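Local coordinates for Wnt inhibitor of Dorsal protein (Drosophila melanogaster, PDB 4KRR) that is a secreted Wnt-family signalling protein that probably binds frizzled receptors, this chain being its N-terminal domain and linker, at residues Pro46-Val58 and Asp192-Cys204. Numbering follows the deposited sequence.
Sequences PEENSPNREDVYV and DSLVFMQDSPNYC
Phe-196 has CG set between its backbone N and carbonyl carbon (chi1 66°), and Arg-53 has CG opposite its own N (chi1 -160°); these torsions lay the arginine chain over one face of the ring. They meet beside the capping box of Asn-52 and Asp-55 at the start of helix 53-75 of the Wnt N-terminal domain, where the chain's last modelled residues, probably part of the linker, cross the helix start. Arg-53 CB stands 4.0 Å from the centroid of the Phe-196 ring, 6° off the normal, a CH-pi contact that suits an aliphatic stem. Farther out the guanidinium tilts against the ring while NH1 hydrogen-bonds to the backbone O of Tyr-169. Val-56, branched and apolar, fills the next helical turn with CG2 against Phe-196 CB at 3.6 Å.

Beside the ring, Pro-51 O takes two backbone donors: Met-197 N lies nearly in line with the C=O, whereas Gln-198 N comes from above the carbonyl plane. The Gln-198 amide donates in its own plane from NE2 to Ser-50 OG (2.7 Å).

Glu-54 offers OE1 to two hydroxyls, Ser-200 OG and Tyr-203 OH, while OE2 is hydrogen-bonded to Tyr-169 OH. An alanine here removes the shared carboxylate and would probably leave the hydroxyls of Ser-200 and Tyr-203 without their common acceptor, and Tyr-169 OH without its partner. Asn-52 suits the N-cap because its OD1 accepts from Asp-55 N, and Asn-52 N in turn donates to Asp-55 OD2, completing the box. Asn-52 ND2 donates to a water that in turn donates to Tyr-203 OH, 2.7 Å from the water oxygen.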
ATOM      1  N   PRO A  46       3.321 -15.904  -0.368  1.00 35.02           N
ATOM      2  CA  PRO A  46       4.385 -14.990   0.060  1.00 33.14           C
ATOM      3  C   PRO A  46       5.386 -15.651   0.997  1.00 40.12           C
ATOM      4  O   PRO A  46       5.012 -16.493   1.811  1.00 36.83           O
ATOM      5  CB  PRO A  46       3.620 -13.878   0.786  1.00 37.90           C
ATOM      6  CG  PRO A  46       2.374 -14.531   1.264  1.00 41.51           C
ATOM      7  CD  PRO A  46       2.016 -15.552   0.221  1.00 52.17           C
ATOM      8  N   GLU A  47       6.652 -15.276   0.862  1.00 41.40           N
ATOM      9  CA  GLU A  47       7.685 -15.737   1.776  1.00 44.69           C
ATOM     10  C   GLU A  47       7.552 -14.970   3.084  1.00 55.76           C
ATOM     11  O   GLU A  47       7.673 -13.746   3.105  1.00 62.90           O
ATOM     12  CB  GLU A  47       9.070 -15.509   1.171  1.00 42.28           C
ATOM     13  CG  GLU A  47      10.211 -15.790   2.129  1.00 46.69           C
ATOM     14  CD  GLU A  47      10.263 -17.237   2.558  1.00 52.68           C
ATOM     15  OE1 GLU A  47      10.008 -18.117   1.707  1.00 56.85           O
ATOM     16  OE2 GLU A  47      10.557 -17.493   3.746  1.00 49.43           O
ATOM     17  N   GLU A  48       7.296 -15.689   4.172  1.00 58.19           N
ATOM     18  CA  GLU A  48       7.025 -15.039   5.448  1.00 64.07           C
ATOM     19  C   GLU A  48       8.020 -15.424   6.538  1.00 55.95           C
ATOM     20  O   GLU A  48       8.021 -14.839   7.622  1.00 64.55           O
ATOM     21  CB  GLU A  48       5.589 -15.324   5.899  1.00 74.22           C
ATOM     22  CG  GLU A  48       4.529 -14.738   4.972  1.00 87.77           C
ATOM     23  CD  GLU A  48       3.114 -14.984   5.460  1.00 94.46           C
ATOM     24  OE1 GLU A  48       2.861 -16.064   6.036  1.00 91.23           O
ATOM     25  OE2 GLU A  48       2.258 -14.095   5.268  1.00 99.00           O
ATOM     26  N   ASN A  49       8.870 -16.402   6.249  1.00 45.12           N
ATOM     27  CA  ASN A  49       9.882 -16.822   7.212  1.00 54.93           C
ATOM     28  C   ASN A  49      11.157 -15.994   7.093  1.00 58.91           C
ATOM     29  O   ASN A  49      11.652 -15.456   8.082  1.00 66.69           O
ATOM     30  CB  ASN A  49      10.191 -18.312   7.063  1.00 41.58           C
ATOM     31  CG  ASN A  49       8.989 -19.186   7.363  1.00 69.68           C
ATOM     32  OD1 ASN A  49       8.625 -20.056   6.572  1.00 90.13           O
ATOM     33  ND2 ASN A  49       8.362 -18.952   8.510  1.00 64.63           N
ATOM     34  N   SER A  50      11.680 -15.886   5.879  1.00 47.63           N
ATOM     35  CA  SER A  50      12.889 -15.106   5.649  1.00 46.64           C
ATOM     36  C   SER A  50      12.819 -14.380   4.311  1.00 42.25           C
ATOM     37  O   SER A  50      13.483 -14.772   3.354  1.00 38.54           O
ATOM     38  CB  SER A  50      14.123 -16.012   5.702  1.00 53.55           C
ATOM     39  OG  SER A  50      15.312 -15.260   5.548  1.00 70.66           O
ATOM     40  N   PRO A  51      12.014 -13.309   4.243  1.00 38.88           N
ATOM     41  CA  PRO A  51      11.801 -12.597   2.981  1.00 28.15           C
ATOM     42  C   PRO A  51      13.026 -11.809   2.541  1.00 31.36           C
ATOM     43  O   PRO A  51      13.731 -11.237   3.377  1.00 34.26           O
ATOM     44  CB  PRO A  51      10.656 -11.641   3.314  1.00 28.00           C
ATOM     45  CG  PRO A  51      10.794 -11.394   4.773  1.00 41.20           C
ATOM     46  CD  PRO A  51      11.282 -12.686   5.362  1.00 31.70           C
ATOM     47  N   ASN A  52      13.281 -11.794   1.236  1.00 37.91           N
ATOM     48  CA  ASN A  52      14.306 -10.924   0.679  1.00 41.25           C
ATOM     49  C   ASN A  52      13.715  -9.560   0.329  1.00 32.69           C
ATOM     50  O   ASN A  52      12.510  -9.345   0.483  1.00 28.41           O
ATOM     51  CB  ASN A  52      15.003 -11.570  -0.528  1.00 44.36           C
ATOM     52  CG  ASN A  52      14.051 -11.883  -1.673  1.00 40.35           C
ATOM     53  OD1 ASN A  52      13.164 -11.095  -2.005  1.00 39.41           O
ATOM     54  ND2 ASN A  52      14.241 -13.043  -2.289  1.00 34.72           N
ATOM     55  N   ARG A  53      14.561  -8.652  -0.147  1.00 31.33           N
ATOM     56  CA  ARG A  53      14.149  -7.277  -0.415  1.00 32.52           C
ATOM     57  C   ARG A  53      13.003  -7.191  -1.425  1.00 28.97           C
ATOM     58  O   ARG A  53      12.120  -6.341  -1.302  1.00 34.92           O
ATOM     59  CB  ARG A  53      15.339  -6.441  -0.892  1.00 29.37           C
ATOM     60  CG  ARG A  53      15.139  -4.941  -0.724  1.00 38.95           C
ATOM     61  CD  ARG A  53      16.208  -4.142  -1.454  1.00 37.93           C
ATOM     62  NE  ARG A  53      17.542  -4.322  -0.887  1.00 38.87           N
ATOM     63  CZ  ARG A  53      18.188  -3.397  -0.183  1.00 42.15           C
ATOM     64  NH1 ARG A  53      17.623  -2.219   0.044  1.00 41.49           N
ATOM     65  NH2 ARG A  53      19.401  -3.647   0.292  1.00 39.42           N
ATOM     66  N   GLU A  54      13.008  -8.075  -2.416  1.00 26.23           N
ATOM     67  CA  GLU A  54      11.946  -8.079  -3.417  1.00 29.09           C
ATOM     68  C   GLU A  54      10.629  -8.620  -2.864  1.00 35.39           C
ATOM     69  O   GLU A  54       9.557  -8.152  -3.252  1.00 34.29           O
ATOM     70  CB  GLU A  54      12.367  -8.841  -4.678  1.00 39.25           C
ATOM     71  CG  GLU A  54      13.459  -8.141  -5.482  1.00 45.42           C
ATOM     72  CD  GLU A  54      14.807  -8.209  -4.796  1.00 47.59           C
ATOM     73  OE1 GLU A  54      15.172  -9.310  -4.336  1.00 47.40           O
ATOM     74  OE2 GLU A  54      15.489  -7.165  -4.698  1.00 34.89           O
ATOM     75  N   ASP A  55      10.710  -9.605  -1.969  1.00 39.12           N
ATOM     76  CA  ASP A  55       9.525 -10.125  -1.284  1.00 32.16           C
ATOM     77  C   ASP A  55       8.854  -8.997  -0.515  1.00 35.03           C
ATOM     78  O   ASP A  55       7.631  -8.850  -0.527  1.00 37.89           O
ATOM     79  CB  ASP A  55       9.904 -11.233  -0.296  1.00 26.26           C
ATOM     80  CG  ASP A  55      10.399 -12.491  -0.981  1.00 37.15           C
ATOM     81  OD1 ASP A  55       9.769 -12.925  -1.969  1.00 38.30           O
ATOM     82  OD2 ASP A  55      11.420 -13.046  -0.522  1.00 36.88           O
ATOM     83  N   VAL A  56       9.681  -8.206   0.158  1.00 31.35           N
ATOM     84  CA  VAL A  56       9.223  -7.074   0.949  1.00 26.91           C
ATOM     85  C   VAL A  56       8.524  -6.017   0.095  1.00 32.45           C
ATOM     86  O   VAL A  56       7.461  -5.519   0.466  1.00 35.96           O
ATOM     87  CB  VAL A  56      10.398  -6.446   1.722  1.00 38.25           C
ATOM     88  CG1 VAL A  56       9.997  -5.119   2.348  1.00 33.63           C
ATOM     89  CG2 VAL A  56      10.896  -7.419   2.780  1.00 46.16           C
ATOM     90  N   TYR A  57       9.108  -5.680  -1.050  1.00 37.23           N
ATOM     91  CA  TYR A  57       8.499  -4.685  -1.928  1.00 33.90           C
ATOM     92  C   TYR A  57       7.137  -5.139  -2.444  1.00 39.29           C
ATOM     93  O   TYR A  57       6.166  -4.386  -2.394  1.00 38.71           O
ATOM     94  CB  TYR A  57       9.402  -4.339  -3.117  1.00 40.30           C
ATOM     95  CG  TYR A  57       8.681  -3.501  -4.150  1.00 39.98           C
ATOM     96  CD1 TYR A  57       8.559  -2.124  -3.994  1.00 35.61           C
ATOM     97  CD2 TYR A  57       8.094  -4.088  -5.267  1.00 36.83           C
ATOM     98  CE1 TYR A  57       7.887  -1.355  -4.928  1.00 32.28           C
ATOM     99  CE2 TYR A  57       7.417  -3.328  -6.199  1.00 40.42           C
ATOM    100  CZ  TYR A  57       7.319  -1.964  -6.026  1.00 40.57           C
ATOM    101  OH  TYR A  57       6.647  -1.211  -6.959  1.00 41.86           O
ATOM    102  N   VAL A  58       7.080  -6.368  -2.950  1.00 32.36           N
ATOM    103  CA  VAL A  58       5.857  -6.901  -3.540  1.00 30.33           C
ATOM    104  C   VAL A  58       4.701  -6.911  -2.545  1.00 40.29           C
ATOM    105  O   VAL A  58       3.590  -6.491  -2.869  1.00 33.04           O
ATOM    106  CB  VAL A  58       6.077  -8.314  -4.118  1.00 34.23           C
ATOM    107  CG1 VAL A  58       4.760  -8.917  -4.575  1.00 31.64           C
ATOM    108  CG2 VAL A  58       7.067  -8.255  -5.272  1.00 33.58           C
ATOM    109  N   ASP A 192       9.523   4.211   9.286  1.00 39.84           N
ATOM    110  CA  ASP A 192       9.643   4.622   7.891  1.00 44.37           C
ATOM    111  C   ASP A 192      10.708   3.800   7.172  1.00 46.18           C
ATOM    112  O   ASP A 192      11.140   4.147   6.072  1.00 51.06           O
ATOM    113  CB  ASP A 192       9.951   6.118   7.783  1.00 55.66           C
ATOM    114  CG  ASP A 192      11.284   6.488   8.402  1.00 62.54           C
ATOM    115  OD1 ASP A 192      11.775   5.727   9.260  1.00 64.19           O
ATOM    116  OD2 ASP A 192      11.840   7.543   8.032  1.00 69.98           O
ATOM    117  N   SER A 193      11.127   2.707   7.805  1.00 40.37           N
ATOM    118  CA  SER A 193      12.104   1.801   7.210  1.00 37.59           C
ATOM    119  C   SER A 193      11.533   0.397   7.050  1.00 42.43           C
ATOM    120  O   SER A 193      11.084  -0.215   8.019  1.00 40.32           O
ATOM    121  CB  SER A 193      13.379   1.745   8.056  1.00 39.11           C
ATOM    122  OG  SER A 193      14.033   3.002   8.090  1.00 53.24           O
ATOM    123  N   LEU A 194      11.548  -0.107   5.822  1.00 33.33           N
ATOM    124  CA  LEU A 194      11.192  -1.495   5.564  1.00 37.91           C
ATOM    125  C   LEU A 194      12.362  -2.383   5.963  1.00 43.09           C
ATOM    126  O   LEU A 194      13.517  -1.954   5.922  1.00 36.85           O
ATOM    127  CB  LEU A 194      10.868  -1.702   4.084  1.00 37.24           C
ATOM    128  CG  LEU A 194       9.629  -1.000   3.526  1.00 40.05           C
ATOM    129  CD1 LEU A 194       9.619  -1.075   2.003  1.00 29.20           C
ATOM    130  CD2 LEU A 194       8.364  -1.618   4.101  1.00 40.21           C
ATOM    131  N   VAL A 195      12.067  -3.618   6.351  1.00 34.94           N
ATOM    132  CA  VAL A 195      13.118  -4.555   6.720  1.00 36.62           C
ATOM    133  C   VAL A 195      13.007  -5.855   5.934  1.00 31.16           C
ATOM    134  O   VAL A 195      11.913  -6.273   5.559  1.00 35.49           O
ATOM    135  CB  VAL A 195      13.108  -4.868   8.238  1.00 34.03           C
ATOM    136  CG1 VAL A 195      13.399  -3.610   9.045  1.00 28.95           C
ATOM    137  CG2 VAL A 195      11.780  -5.488   8.656  1.00 29.16           C
ATOM    138  N   PHE A 196      14.151  -6.477   5.673  1.00 29.98           N
ATOM    139  CA  PHE A 196      14.188  -7.802   5.068  1.00 32.25           C
ATOM    140  C   PHE A 196      15.268  -8.626   5.752  1.00 36.17           C
ATOM    141  O   PHE A 196      16.056  -8.093   6.536  1.00 36.01           O
ATOM    142  CB  PHE A 196      14.420  -7.728   3.551  1.00 25.17           C
ATOM    143  CG  PHE A 196      15.767  -7.190   3.159  1.00 31.87           C
ATOM    144  CD1 PHE A 196      16.010  -5.825   3.155  1.00 28.54           C
ATOM    145  CD2 PHE A 196      16.781  -8.048   2.764  1.00 39.12           C
ATOM    146  CE1 PHE A 196      17.246  -5.330   2.786  1.00 33.25           C
ATOM    147  CE2 PHE A 196      18.018  -7.557   2.391  1.00 38.80           C
ATOM    148  CZ  PHE A 196      18.250  -6.199   2.401  1.00 38.41           C
ATOM    149  N   MET A 197      15.304  -9.921   5.458  1.00 36.32           N
ATOM    150  CA  MET A 197      16.195 -10.830   6.171  1.00 44.41           C
ATOM    151  C   MET A 197      17.151 -11.576   5.245  1.00 51.27           C
ATOM    152  O   MET A 197      18.331 -11.737   5.558  1.00 63.79           O
ATOM    153  CB  MET A 197      15.372 -11.822   6.999  1.00 38.52           C
ATOM    154  CG  MET A 197      14.520 -11.152   8.074  1.00 41.94           C
ATOM    155  SD  MET A 197      13.220 -12.200   8.751  1.00 55.38           S
ATOM    156  CE  MET A 197      14.173 -13.596   9.345  1.00 65.70           C
ATOM    157  N   GLN A 198      16.645 -12.021   4.101  1.00 42.85           N
ATOM    158  CA  GLN A 198      17.423 -12.868   3.207  1.00 39.07           C
ATOM    159  C   GLN A 198      18.063 -12.083   2.068  1.00 47.18           C
ATOM    160  O   GLN A 198      17.519 -11.081   1.606  1.00 43.55           O
ATOM    161  CB  GLN A 198      16.540 -13.975   2.629  1.00 38.36           C
ATOM    162  CG  GLN A 198      17.298 -15.057   1.875  1.00 60.04           C
ATOM    163  CD  GLN A 198      17.896 -16.096   2.798  1.00 81.16           C
ATOM    164  OE1 GLN A 198      18.781 -16.857   2.408  1.00100.17           O
ATOM    165  NE2 GLN A 198      17.405 -16.140   4.032  1.00 80.22           N
ATOM    166  N   ASP A 199      19.225 -12.547   1.620  1.00 53.14           N
ATOM    167  CA  ASP A 199      19.845 -12.004   0.422  1.00 57.86           C
ATOM    168  C   ASP A 199      19.011 -12.360  -0.801  1.00 53.19           C
ATOM    169  O   ASP A 199      18.259 -13.338  -0.794  1.00 48.84           O
ATOM    170  CB  ASP A 199      21.268 -12.540   0.252  1.00 51.99           C
ATOM    171  CG  ASP A 199      22.264 -11.848   1.160  1.00 60.02           C
ATOM    172  OD1 ASP A 199      21.947 -10.749   1.661  1.00 74.33           O
ATOM    173  OD2 ASP A 199      23.369 -12.395   1.362  1.00 61.84           O
ATOM    174  N   SER A 200      19.144 -11.560  -1.851  1.00 53.72           N
ATOM    175  CA  SER A 200      18.455 -11.833  -3.100  1.00 55.04           C
ATOM    176  C   SER A 200      19.318 -12.724  -3.983  1.00 62.80           C
ATOM    177  O   SER A 200      20.543 -12.610  -3.975  1.00 74.74           O
ATOM    178  CB  SER A 200      18.121 -10.526  -3.823  1.00 54.46           C
ATOM    179  OG  SER A 200      17.217  -9.746  -3.059  1.00 47.58           O
ATOM    180  N   PRO A 201      18.679 -13.626  -4.739  1.00 58.83           N
ATOM    181  CA  PRO A 201      19.400 -14.492  -5.675  1.00 63.07           C
ATOM    182  C   PRO A 201      19.860 -13.709  -6.900  1.00 69.64           C
ATOM    183  O   PRO A 201      19.482 -12.548  -7.057  1.00 67.33           O
ATOM    184  CB  PRO A 201      18.341 -15.519  -6.077  1.00 59.98           C
ATOM    185  CG  PRO A 201      17.048 -14.792  -5.927  1.00 49.27           C
ATOM    186  CD  PRO A 201      17.229 -13.895  -4.739  1.00 49.14           C
ATOM    187  N   ASN A 202      20.669 -14.336  -7.748  1.00 74.60           N
ATOM    188  CA  ASN A 202      21.102 -13.711  -8.993  1.00 75.83           C
ATOM    189  C   ASN A 202      20.001 -13.811 -10.044  1.00 82.46           C
ATOM    190  O   ASN A 202      19.773 -14.876 -10.617  1.00 97.38           O
ATOM    191  CB  ASN A 202      22.383 -14.359  -9.499  1.00 78.39           C
ATOM    192  N   TYR A 203      19.327 -12.693 -10.302  1.00 76.46           N
ATOM    193  CA  TYR A 203      18.200 -12.665 -11.233  1.00 83.54           C
ATOM    194  C   TYR A 203      18.615 -12.720 -12.709  1.00 91.23           C
ATOM    195  O   TYR A 203      17.821 -12.394 -13.593  1.00 92.76           O
ATOM    196  CB  TYR A 203      17.328 -11.429 -10.986  1.00 78.37           C
ATOM    197  CG  TYR A 203      16.658 -11.385  -9.626  1.00 69.49           C
ATOM    198  CD1 TYR A 203      15.633 -12.266  -9.304  1.00 60.17           C
ATOM    199  CD2 TYR A 203      17.038 -10.446  -8.673  1.00 56.26           C
ATOM    200  CE1 TYR A 203      15.015 -12.224  -8.067  1.00 61.50           C
ATOM    201  CE2 TYR A 203      16.424 -10.395  -7.434  1.00 56.61           C
ATOM    202  CZ  TYR A 203      15.414 -11.286  -7.137  1.00 60.98           C
ATOM    203  OH  TYR A 203      14.802 -11.238  -5.904  1.00 53.85           O
ATOM    204  N   CYS A 204      19.853 -13.130 -12.971  1.00 86.85           N
ATOM    205  CA  CYS A 204      20.336 -13.264 -14.342  1.00 84.96           C
ATOM    206  C   CYS A 204      20.928 -14.648 -14.588  1.00 88.25           C
ATOM    207  O   CYS A 204      20.281 -15.514 -15.175  1.00 90.78           O
ATOM    208  CB  CYS A 204      21.372 -12.185 -14.662  1.00 85.49           C
ATOM    209  SG  CYS A 204      20.715 -10.498 -14.705  1.00116.29           S
TER
HETATM  210  O   HOH W   1      12.855 -13.057  -5.270  1.00 43.85           O
HETATM  211  O   HOH W   2      16.190 -15.120  -1.397  1.00 52.31           O
HETATM  212  O   HOH W   3      17.292  -9.226  -0.441  1.00 33.11           O